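Local coordinates for protein endolysin (Clostridium phage phiCD27, PDB 3QAY) that probably cleaves the amide bond between N-acetylmuramic acid and L-alanine in clostridial cell-wall peptidoglycan, through the zinc-dependent amidase domain of a phage lytic enzyme, at residues A[23-28]-A[145-150]; A[29-34]-A[82-87]; A[94-99]-A[118-123]. All coordinates share one frame; numbering follows the deposited sequence.

Interaction 1. Residues A[23-28]-A[145-150]; sequences GVVNEY and ESFFCD. With ZN (zinc ion), chain E.
Val25 and Cys149 meet through both side chains and backbone. The Val25 side chain approaches with its CG1 branch, which lies between the backbone N and the carbonyl carbon (chi1 64°); this methyl rests 3.8 Å from Cys149 CB. The same CG1 lies near the plane of the Phe147 ring, at its edge, 4.4 Å from CE1, a looser contact. Cys149 CB in turn sits 3.4 Å from Val25 O.

The carbonyl of Cys149 gathers the backbone of the loop. Val25 N donates to Cys149 O over 3.3 Å, a nearly straight bond that lies in the carbonyl plane. The Val24 N bond to the same oxygen is shorter, 2.8 Å, but strongly bent (119°) and weak. Gly23 CA adds a CH...O contact to Cys149 O at 3.3 Å, and Val24 CG2 also packs against this oxygen. Gly23 passes so close to Cys149 and Asp150 that a CB here would clash with Cys149 O. Asp150 turns its carboxylate elsewhere, OD2 accepting from Ser89 N.

These bonds tie the loop before helix 27-44 to the turn at Cys149 and Asp150, which follows strand 140-148. Asn26 is the N-cap of the helix, and Glu27 in its first turn extends beyond CG to the zinc ion, which OE2 binds at 2.1 Å beside His10 and His85. Ala21 N holds OE1. Glu27 OE2 is thus shared between the zinc and Leu86 N, with Glu145 OE1 5.4 Å away, in the probable amidase active site.

Interaction 2. Residues A[29-34]-A[82-87]; sequences QYNKSL and IELHLN. With ZN (zinc ion), chain E.
Tyr30 meets Leu86 between helix and strand, the two side chains crossing at about a right angle. Leu86 CD1 lies 3.9 Å from Tyr30 CB and touches CG and CD2 at the base of the ring. Tyr30 CG is anti to the backbone N (chi1 -178°), and the ring beyond it meets Phe147 edge-to-face.

Asn31 sets its amide against the strand backbone. Its OD1 stands 3.3 Å from His85 C, while ND2 lies 3.6 Å from Leu84 CB, the two side chains crossing obliquely. A water joins this amide to the strand: it accepts a weak bond from Asn31 ND2 and donates to His85 O at 2.7 Å. A buried polar side chain is thus linked to a main-chain carbonyl through solvent.

Leu34, a turn further along, brings CD2 to 4.1 Å from Leu84 CD1.

His85 points its CB away from the helix, and its ND1 binds the zinc ion at 2.0 Å. The second ring nitrogen, NE2, donates to Glu83 OE1 at 2.7 Å, close to the ring plane and on the anti side of the carboxylate; zinc and carboxylate together hold the ring's rotation.

Segment 29-34 runs obliquely antiparallel to segment 82-87, at 142° and with axes 8.1 Å apart. Helix 27-44 packs on the central sheet of the alpha/beta amidase fold, beside helix 152-175, and the zinc-ligand strand 80-87 lies between strands 3-8 and 140-148.

Interaction 3. Residues A[94-99]-A[118-123]; sequences KGSEVL and TVFKNR. With PO4 (phosphate ion), chain H.
Ser96 and Asn122 form a single parallel bridge between segments whose touching parts diverge by 63°, with Ser96 N donating to Lys121 O and Arg123 N to Ser96 O, at 2.8 and 2.9 Å. Just before it, Gly95 adopts backbone angles that favour glycine, and a CB there would run into Lys121 O.

Arg123 has the largest share of the contact. A bend at chi3 (66°) swings NE aside from an extended course, toward Glu97 OE2, and the aliphatic part crosses Ser96 O, with CB and CG close to that oxygen. NE forms a salt bridge with Glu97 OE2 at 2.9 Å; the carboxylate oxygen lies in the guanidinium plane, but NE stands above the carboxylate plane, and the two flat groups are 44° apart. NH1 donates to Lys94 O at 3.2 Å from above the carbonyl plane. A water donates to Glu97 OE1 and accepts from NH2, closing a second link between the two groups. Lys126 forms another salt bridge with Glu97 OE2, which probably favours the ionised carboxylate.

The pairing joins the two strands of a beta-alpha-beta unit, strand 96-100, helix 103-116 and strand 122-127, at the end of the mixed sheet where 122-127 is the outermost strand.

Ser96 OG lies 3.3 Å from Phe120 CB and 3.5 Å from CD2, while its hydrogen bond goes to Ser146 O in the neighbouring strand. The Phe120 ring carries Val119 CG1 over one face, toward the rim. On the exposed side, Lys121 CD packs 3.6 Å from Lys94 O, and the chain bends at chi4 as NZ reaches a phosphate ion, probably from the crystallisation liquor, at 2.9 Å from O1.

How the interactions relate
Interaction 2 is the buried contact of the three, an apolar helix-on-sheet interface with a water-linked amide, whereas interactions 1 and 3 are partly buried and lean more on backbone bonds. Interactions 1 and 2 share helix 27-44 and both supply the zinc site, Glu27 from one and His85 from the other; their strands, 140-148 and 80-87, are neighbours, with Phe147 and Cys149 probably hydrogen-bonded to Asn87. Interaction 3 lies on the other side of strand 140-148, toward the sheet's edge, and is the one with a salt bridge between its segments. Glu145 N probably bonds to Glu97 O, linking interaction 3 to interaction 1.

Interaction 1. Residues A[23-28]-A[145-150]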
loop_
_atom_site.group_PDB
_atom_site.type_symbol
_atom_site.label_atom_id
_atom_site.label_comp_id
_atom_site.label_asym_id
_atom_site.label_seq_id
_atom_site.Cartn_x
_atom_site.Cartn_y
_atom_site.Cartn_z
ATOM N N GLY A 23 3.574 -2.455 15.827
ATOM C CA GLY A 23 4.911 -2.557 16.395
ATOM C C GLY A 23 5.393 -1.221 16.923
ATOM O O GLY A 23 4.738 -0.612 17.772
ATOM N N VAL A 24 6.533 -0.751 16.414
ATOM C CA VAL A 24 7.018 0.586 16.755
ATOM C C VAL A 24 6.107 1.676 16.153
ATOM O O VAL A 24 6.107 2.815 16.614
ATOM C CB VAL A 24 8.493 0.791 16.342
ATOM C CG1 VAL A 24 9.373 -0.233 17.057
ATOM C CG2 VAL A 24 8.661 0.706 14.826
ATOM N N VAL A 25 5.325 1.307 15.140
ATOM C CA VAL A 25 4.253 2.152 14.629
ATOM C C VAL A 25 3.061 1.263 14.278
ATOM O O VAL A 25 3.235 0.090 13.937
ATOM C CB VAL A 25 4.707 2.952 13.382
ATOM C CG1 VAL A 25 5.030 2.010 12.219
ATOM C CG2 VAL A 25 3.649 4.002 12.994
ATOM N N ASN A 26 1.850 1.802 14.392
ATOM C CA ASN A 26 0.672 1.052 13.981
ATOM C C ASN A 26 0.564 1.088 12.466
ATOM O O ASN A 26 0.658 2.154 11.857
ATOM C CB ASN A 26 -0.600 1.601 14.630
ATOM C CG ASN A 26 -1.799 0.705 14.394
ATOM O OD1 ASN A 26 -2.027 -0.275 15.122
ATOM N ND2 ASN A 26 -2.577 1.034 13.378
ATOM N N GLU A 27 0.380 -0.081 11.861
ATOM C CA GLU A 27 0.325 -0.206 10.409
ATOM C C GLU A 27 -0.834 0.597 9.824
ATOM O O GLU A 27 -0.635 1.409 8.924
ATOM C CB GLU A 27 0.205 -1.677 10.010
ATOM C CG GLU A 27 -0.170 -1.904 8.564
ATOM C CD GLU A 27 -0.298 -3.365 8.203
ATOM O OE1 GLU A 27 -0.246 -4.233 9.103
ATOM O OE2 GLU A 27 -0.466 -3.642 7.001
ATOM N N TYR A 28 -2.039 0.363 10.338
ATOM C CA TYR A 28 -3.233 1.042 9.828
ATOM C C TYR A 28 -3.099 2.560 9.891
ATOM O O TYR A 28 -3.357 3.248 8.899
ATOM C CB TYR A 28 -4.478 0.589 10.590
ATOM C CG TYR A 28 -5.724 1.385 10.276
ATOM C CD1 TYR A 28 -6.490 1.105 9.147
ATOM C CD2 TYR A 28 -6.146 2.410 11.117
ATOM C CE1 TYR A 28 -7.647 1.831 8.864
ATOM C CE2 TYR A 28 -7.289 3.143 10.837
ATOM C CZ TYR A 28 -8.036 2.850 9.715
ATOM O OH TYR A 28 -9.174 3.579 9.444
ATOM N N GLU A 145 3.992 -3.541 0.679
ATOM C CA GLU A 145 4.467 -3.639 2.048
ATOM C C GLU A 145 5.715 -2.753 2.133
ATOM O O GLU A 145 6.835 -3.219 1.900
ATOM C CB GLU A 145 4.804 -5.096 2.390
ATOM C CG GLU A 145 3.631 -6.069 2.200
ATOM C CD GLU A 145 2.998 -6.534 3.505
ATOM O OE1 GLU A 145 3.559 -6.270 4.585
ATOM O OE2 GLU A 145 1.941 -7.191 3.443
ATOM N N SER A 146 5.502 -1.479 2.461
ATOM C CA SER A 146 6.539 -0.435 2.334
ATOM C C SER A 146 7.777 -0.680 3.189
ATOM O O SER A 146 8.905 -0.470 2.729
ATOM C CB SER A 146 5.959 0.942 2.684
ATOM O OG SER A 146 5.017 1.375 1.718
ATOM N N PHE A 147 7.551 -1.081 4.436
ATOM C CA PHE A 147 8.611 -1.413 5.388
ATOM C C PHE A 147 7.988 -2.147 6.581
ATOM O O PHE A 147 6.765 -2.297 6.633
ATOM C CB PHE A 147 9.364 -0.155 5.853
ATOM C CG PHE A 147 8.487 0.882 6.515
ATOM C CD1 PHE A 147 8.207 0.812 7.877
ATOM C CD2 PHE A 147 7.949 1.927 5.779
ATOM C CE1 PHE A 147 7.393 1.760 8.485
ATOM C CE2 PHE A 147 7.142 2.878 6.380
ATOM C CZ PHE A 147 6.863 2.795 7.730
ATOM N N PHE A 148 8.817 -2.603 7.524
ATOM C CA PHE A 148 8.322 -3.349 8.690
ATOM C C PHE A 148 7.910 -2.421 9.832
ATOM O O PHE A 148 8.703 -1.615 10.316
ATOM C CB PHE A 148 9.361 -4.370 9.173
ATOM C CG PHE A 148 9.391 -5.637 8.357
ATOM C CD1 PHE A 148 9.007 -6.852 8.911
ATOM C CD2 PHE A 148 9.779 -5.609 7.025
ATOM C CE1 PHE A 148 9.032 -8.023 8.157
ATOM C CE2 PHE A 148 9.797 -6.776 6.259
ATOM C CZ PHE A 148 9.426 -7.983 6.829
ATOM N N CYS A 149 6.663 -2.540 10.271
ATOM C CA CYS A 149 6.161 -1.708 11.364
ATOM C C CYS A 149 6.705 -2.132 12.736
ATOM O O CYS A 149 6.497 -1.426 13.725
ATOM C CB CYS A 149 4.634 -1.716 11.380
ATOM S SG CYS A 149 3.929 -3.219 12.066
ATOM N N ASP A 150 7.398 -3.271 12.795
ATOM C CA ASP A 150 7.971 -3.775 14.049
ATOM C C ASP A 150 9.505 -3.728 14.053
ATOM O O ASP A 150 10.145 -4.369 14.885
ATOM C CB ASP A 150 7.461 -5.198 14.337
ATOM C CG ASP A 150 7.874 -6.208 13.274
ATOM O OD1 ASP A 150 8.338 -5.795 12.184
ATOM O OD2 ASP A 150 7.728 -7.426 13.524
HETATM ZN ZN ZN E . -1.206 -5.488 6.379
HETATM O O HOH W 1 -2.123 -7.682 5.891
#

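Interaction 2. Residues A[29-34]-A[82-87]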
loop_
_atom_site.group_PDB
_atom_site.type_symbol
_atom_site.label_atom_id
_atom_site.label_comp_id
_atom_site.label_asym_id
_atom_site.label_seq_id
_atom_site.Cartn_x
_atom_site.Cartn_y
_atom_site.Cartn_z
ATOM N N GLN A 29 -2.683 3.071 11.050
ATOM C CA GLN A 29 -2.544 4.511 11.262
ATOM C C GLN A 29 -1.497 5.112 10.320
ATOM O O GLN A 29 -1.752 6.153 9.716
ATOM C CB GLN A 29 -2.186 4.841 12.720
ATOM C CG GLN A 29 -3.265 4.472 13.760
ATOM C CD GLN A 29 -4.570 5.261 13.606
ATOM O OE1 GLN A 29 -4.588 6.374 13.070
ATOM N NE2 GLN A 29 -5.669 4.675 14.071
ATOM N N TYR A 30 -0.332 4.467 10.189
ATOM C CA TYR A 30 0.700 4.967 9.263
ATOM C C TYR A 30 0.141 5.094 7.848
ATOM O O TYR A 30 0.243 6.149 7.220
ATOM C CB TYR A 30 1.953 4.077 9.236
ATOM C CG TYR A 30 3.019 4.648 8.315
ATOM C CD1 TYR A 30 3.875 5.645 8.757
ATOM C CD2 TYR A 30 3.128 4.231 6.992
ATOM C CE1 TYR A 30 4.835 6.193 7.924
ATOM C CE2 TYR A 30 4.084 4.776 6.141
ATOM C CZ TYR A 30 4.933 5.754 6.615
ATOM O OH TYR A 30 5.880 6.305 5.787
ATOM N N ASN A 31 -0.470 4.019 7.361
ATOM C CA ASN A 31 -0.987 3.990 5.995
ATOM C C ASN A 31 -2.208 4.890 5.777
ATOM O O ASN A 31 -2.403 5.413 4.683
ATOM C CB ASN A 31 -1.263 2.541 5.562
ATOM C CG ASN A 31 0.024 1.742 5.346
ATOM O OD1 ASN A 31 0.139 0.592 5.781
ATOM N ND2 ASN A 31 0.992 2.349 4.681
ATOM N N LYS A 32 -3.004 5.097 6.823
ATOM C CA LYS A 32 -4.057 6.117 6.802
ATOM C C LYS A 32 -3.451 7.513 6.558
ATOM O O LYS A 32 -4.039 8.341 5.856
ATOM C CB LYS A 32 -4.859 6.077 8.114
ATOM C CG LYS A 32 -5.885 7.189 8.291
ATOM C CD LYS A 32 -6.623 7.068 9.618
ATOM C CE LYS A 32 -7.722 8.123 9.744
ATOM N NZ LYS A 32 -8.459 8.001 11.036
ATOM N N SER A 33 -2.280 7.761 7.137
ATOM C CA SER A 33 -1.553 9.022 6.944
ATOM C C SER A 33 -0.843 9.110 5.593
ATOM O O SER A 33 -0.860 10.156 4.962
ATOM C CB SER A 33 -0.536 9.242 8.072
ATOM O OG SER A 33 -1.192 9.560 9.284
ATOM N N LEU A 34 -0.210 8.020 5.165
ATOM C CA LEU A 34 0.495 7.975 3.872
ATOM C C LEU A 34 -0.426 8.103 2.645
ATOM O O LEU A 34 -0.082 8.766 1.668
ATOM C CB LEU A 34 1.278 6.664 3.754
ATOM C CG LEU A 34 2.048 6.446 2.441
ATOM C CD1 LEU A 34 3.054 7.565 2.236
ATOM C CD2 LEU A 34 2.732 5.075 2.448
ATOM N N ILE A 82 -3.678 0.148 -5.767
ATOM C CA ILE A 82 -2.569 -0.021 -4.840
ATOM C C ILE A 82 -3.167 -0.160 -3.450
ATOM O O ILE A 82 -3.965 0.688 -3.042
ATOM C CB ILE A 82 -1.627 1.210 -4.835
ATOM C CG1 ILE A 82 -0.953 1.393 -6.194
ATOM C CG2 ILE A 82 -0.569 1.077 -3.736
ATOM C CD1 ILE A 82 -0.399 2.787 -6.403
ATOM N N GLU A 83 -2.820 -1.227 -2.734
ATOM C CA GLU A 83 -3.184 -1.322 -1.318
ATOM C C GLU A 83 -1.939 -1.202 -0.455
ATOM O O GLU A 83 -0.951 -1.894 -0.673
ATOM C CB GLU A 83 -3.931 -2.609 -0.978
ATOM C CG GLU A 83 -4.443 -2.615 0.473
ATOM C CD GLU A 83 -5.527 -3.637 0.714
ATOM O OE1 GLU A 83 -5.186 -4.746 1.173
ATOM O OE2 GLU A 83 -6.714 -3.343 0.430
ATOM N N LEU A 84 -2.025 -0.323 0.537
ATOM C CA LEU A 84 -0.905 0.023 1.385
ATOM C C LEU A 84 -0.922 -0.821 2.641
ATOM O O LEU A 84 -1.926 -0.855 3.379
ATOM C CB LEU A 84 -0.967 1.509 1.759
ATOM C CG LEU A 84 -0.856 2.496 0.595
ATOM C CD1 LEU A 84 -0.952 3.930 1.098
ATOM C CD2 LEU A 84 0.445 2.272 -0.155
ATOM N N HIS A 85 0.200 -1.503 2.865
ATOM C CA HIS A 85 0.455 -2.263 4.075
ATOM C C HIS A 85 1.835 -1.937 4.635
ATOM O O HIS A 85 2.662 -1.292 3.984
ATOM C CB HIS A 85 0.386 -3.767 3.786
ATOM C CG HIS A 85 -1.004 -4.272 3.562
ATOM N ND1 HIS A 85 -1.729 -4.916 4.541
ATOM C CD2 HIS A 85 -1.807 -4.223 2.473
ATOM C CE1 HIS A 85 -2.915 -5.247 4.064
ATOM N NE2 HIS A 85 -2.991 -4.832 2.812
ATOM N N LEU A 86 2.048 -2.378 5.872
ATOM C CA LEU A 86 3.370 -2.480 6.455
ATOM C C LEU A 86 3.532 -3.939 6.858
ATOM O O LEU A 86 2.544 -4.626 7.162
ATOM C CB LEU A 86 3.528 -1.567 7.676
ATOM C CG LEU A 86 3.572 -0.049 7.471
ATOM C CD1 LEU A 86 3.878 0.662 8.787
ATOM C CD2 LEU A 86 4.583 0.369 6.409
ATOM N N ASN A 87 4.773 -4.404 6.840
ATOM C CA ASN A 87 5.092 -5.790 7.113
ATOM C C ASN A 87 5.349 -5.989 8.596
ATOM O O ASN A 87 5.397 -5.026 9.368
ATOM C CB ASN A 87 6.324 -6.210 6.295
ATOM C CG ASN A 87 6.186 -7.589 5.670
ATOM O OD1 ASN A 87 5.627 -8.510 6.272
ATOM N ND2 ASN A 87 6.711 -7.740 4.451
HETATM ZN ZN ZN E . -1.206 -5.488 6.379
HETATM O O HOH W 2 2.592 1.139 2.785
HETATM O O HOH W 1 -2.123 -7.682 5.891
#

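Interaction 3. Residues A[94-99]-A[118-123]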
loop_
_atom_site.group_PDB
_atom_site.type_symbol
_atom_site.label_atom_id
_atom_site.label_comp_id
_atom_site.label_asym_id
_atom_site.label_seq_id
_atom_site.Cartn_x
_atom_site.Cartn_y
_atom_site.Cartn_z
ATOM N N LYS A 94 13.112 -7.014 7.848
ATOM C CA LYS A 94 13.153 -5.621 7.415
ATOM C C LYS A 94 13.088 -5.506 5.902
ATOM O O LYS A 94 13.367 -6.466 5.186
ATOM C CB LYS A 94 14.416 -4.927 7.936
ATOM C CG LYS A 94 15.728 -5.424 7.340
ATOM C CD LYS A 94 16.893 -4.598 7.871
ATOM C CE LYS A 94 18.232 -5.188 7.486
ATOM N NZ LYS A 94 18.500 -6.420 8.264
ATOM N N GLY A 95 12.714 -4.320 5.429
ATOM C CA GLY A 95 12.745 -4.018 4.005
ATOM C C GLY A 95 11.387 -3.909 3.346
ATOM O O GLY A 95 10.342 -4.023 4.000
ATOM N N SER A 96 11.428 -3.702 2.031
ATOM C CA SER A 96 10.246 -3.456 1.230
ATOM C C SER A 96 9.960 -4.649 0.336
ATOM O O SER A 96 10.867 -5.382 -0.050
ATOM C CB SER A 96 10.448 -2.217 0.366
ATOM O OG SER A 96 10.806 -1.114 1.163
ATOM N N GLU A 97 8.693 -4.790 -0.022
ATOM C CA GLU A 97 8.194 -5.951 -0.718
ATOM C C GLU A 97 6.871 -5.561 -1.379
ATOM O O GLU A 97 6.081 -4.839 -0.781
ATOM C CB GLU A 97 8.004 -7.016 0.346
ATOM C CG GLU A 97 7.334 -8.267 -0.027
ATOM C CD GLU A 97 7.412 -9.243 1.119
ATOM O OE1 GLU A 97 6.371 -9.531 1.744
ATOM O OE2 GLU A 97 8.539 -9.675 1.425
ATOM N N VAL A 98 6.642 -6.004 -2.615
ATOM C CA VAL A 98 5.392 -5.698 -3.313
ATOM C C VAL A 98 4.764 -6.985 -3.868
ATOM O O VAL A 98 5.413 -7.734 -4.605
ATOM C CB VAL A 98 5.607 -4.663 -4.451
ATOM C CG1 VAL A 98 4.314 -4.426 -5.227
ATOM C CG2 VAL A 98 6.161 -3.346 -3.892
ATOM N N LEU A 99 3.504 -7.231 -3.503
ATOM C CA LEU A 99 2.792 -8.431 -3.949
ATOM C C LEU A 99 1.952 -8.112 -5.178
ATOM O O LEU A 99 1.344 -7.039 -5.264
ATOM C CB LEU A 99 1.920 -8.994 -2.821
ATOM C CG LEU A 99 2.624 -9.134 -1.465
ATOM C CD1 LEU A 99 1.724 -9.826 -0.436
ATOM C CD2 LEU A 99 3.938 -9.888 -1.613
ATOM N N THR A 118 16.252 1.756 -2.768
ATOM C CA THR A 118 17.258 2.798 -2.609
ATOM C C THR A 118 17.453 3.220 -1.143
ATOM O O THR A 118 18.485 3.806 -0.791
ATOM C CB THR A 118 16.870 4.032 -3.443
ATOM O OG1 THR A 118 18.038 4.818 -3.713
ATOM C CG2 THR A 118 15.836 4.867 -2.709
ATOM N N VAL A 119 16.458 2.929 -0.303
ATOM C CA VAL A 119 16.473 3.283 1.121
ATOM C C VAL A 119 16.332 2.060 2.039
ATOM O O VAL A 119 17.040 1.941 3.039
ATOM C CB VAL A 119 15.336 4.270 1.434
ATOM C CG1 VAL A 119 15.273 4.569 2.921
ATOM C CG2 VAL A 119 15.525 5.552 0.614
ATOM N N PHE A 120 15.414 1.165 1.689
ATOM C CA PHE A 120 15.176 -0.063 2.437
ATOM C C PHE A 120 15.837 -1.263 1.758
ATOM O O PHE A 120 16.317 -1.169 0.625
ATOM C CB PHE A 120 13.668 -0.326 2.526
ATOM C CG PHE A 120 12.897 0.790 3.155
ATOM C CD1 PHE A 120 12.782 0.875 4.533
ATOM C CD2 PHE A 120 12.286 1.761 2.371
ATOM C CE1 PHE A 120 12.080 1.911 5.121
ATOM C CE2 PHE A 120 11.579 2.801 2.953
ATOM C CZ PHE A 120 11.473 2.878 4.330
ATOM N N LYS A 121 15.848 -2.396 2.451
ATOM C CA LYS A 121 16.238 -3.657 1.827
ATOM C C LYS A 121 15.208 -4.020 0.757
ATOM O O LYS A 121 14.012 -4.050 1.043
ATOM C CB LYS A 121 16.304 -4.769 2.872
ATOM C CG LYS A 121 16.590 -6.154 2.305
ATOM C CD LYS A 121 16.433 -7.213 3.378
ATOM C CE LYS A 121 16.918 -8.563 2.904
ATOM N NZ LYS A 121 18.408 -8.656 2.912
ATOM N N ASN A 122 15.665 -4.281 -0.467
ATOM C CA ASN A 122 14.770 -4.736 -1.532
ATOM C C ASN A 122 14.521 -6.234 -1.383
ATOM O O ASN A 122 15.351 -7.046 -1.787
ATOM C CB ASN A 122 15.354 -4.423 -2.917
ATOM C CG ASN A 122 14.384 -4.730 -4.053
ATOM O OD1 ASN A 122 13.375 -5.423 -3.873
ATOM N ND2 ASN A 122 14.689 -4.210 -5.237
ATOM N N ARG A 123 13.379 -6.588 -0.798
ATOM C CA ARG A 123 13.001 -7.995 -0.615
ATOM C C ARG A 123 12.485 -8.631 -1.907
ATOM O O ARG A 123 12.388 -9.850 -1.994
ATOM C CB ARG A 123 11.947 -8.142 0.493
ATOM C CG ARG A 123 12.415 -7.647 1.861
ATOM C CD ARG A 123 11.255 -7.491 2.846
ATOM N NE ARG A 123 10.627 -8.768 3.190
ATOM C CZ ARG A 123 11.095 -9.644 4.077
ATOM N NH1 ARG A 123 12.223 -9.411 4.747
ATOM N NH2 ARG A 123 10.428 -10.775 4.295
HETATM P P PO4 H . 20.421 -6.855 0.274
HETATM O O1 PO4 H . 20.035 -6.586 1.710
HETATM O O2 PO4 H . 21.805 -7.477 0.230
HETATM O O3 PO4 H . 19.434 -7.777 -0.397
HETATM O O4 PO4 H . 20.458 -5.537 -0.464
HETATM O O HOH W 3 7.223 -10.988 3.818
#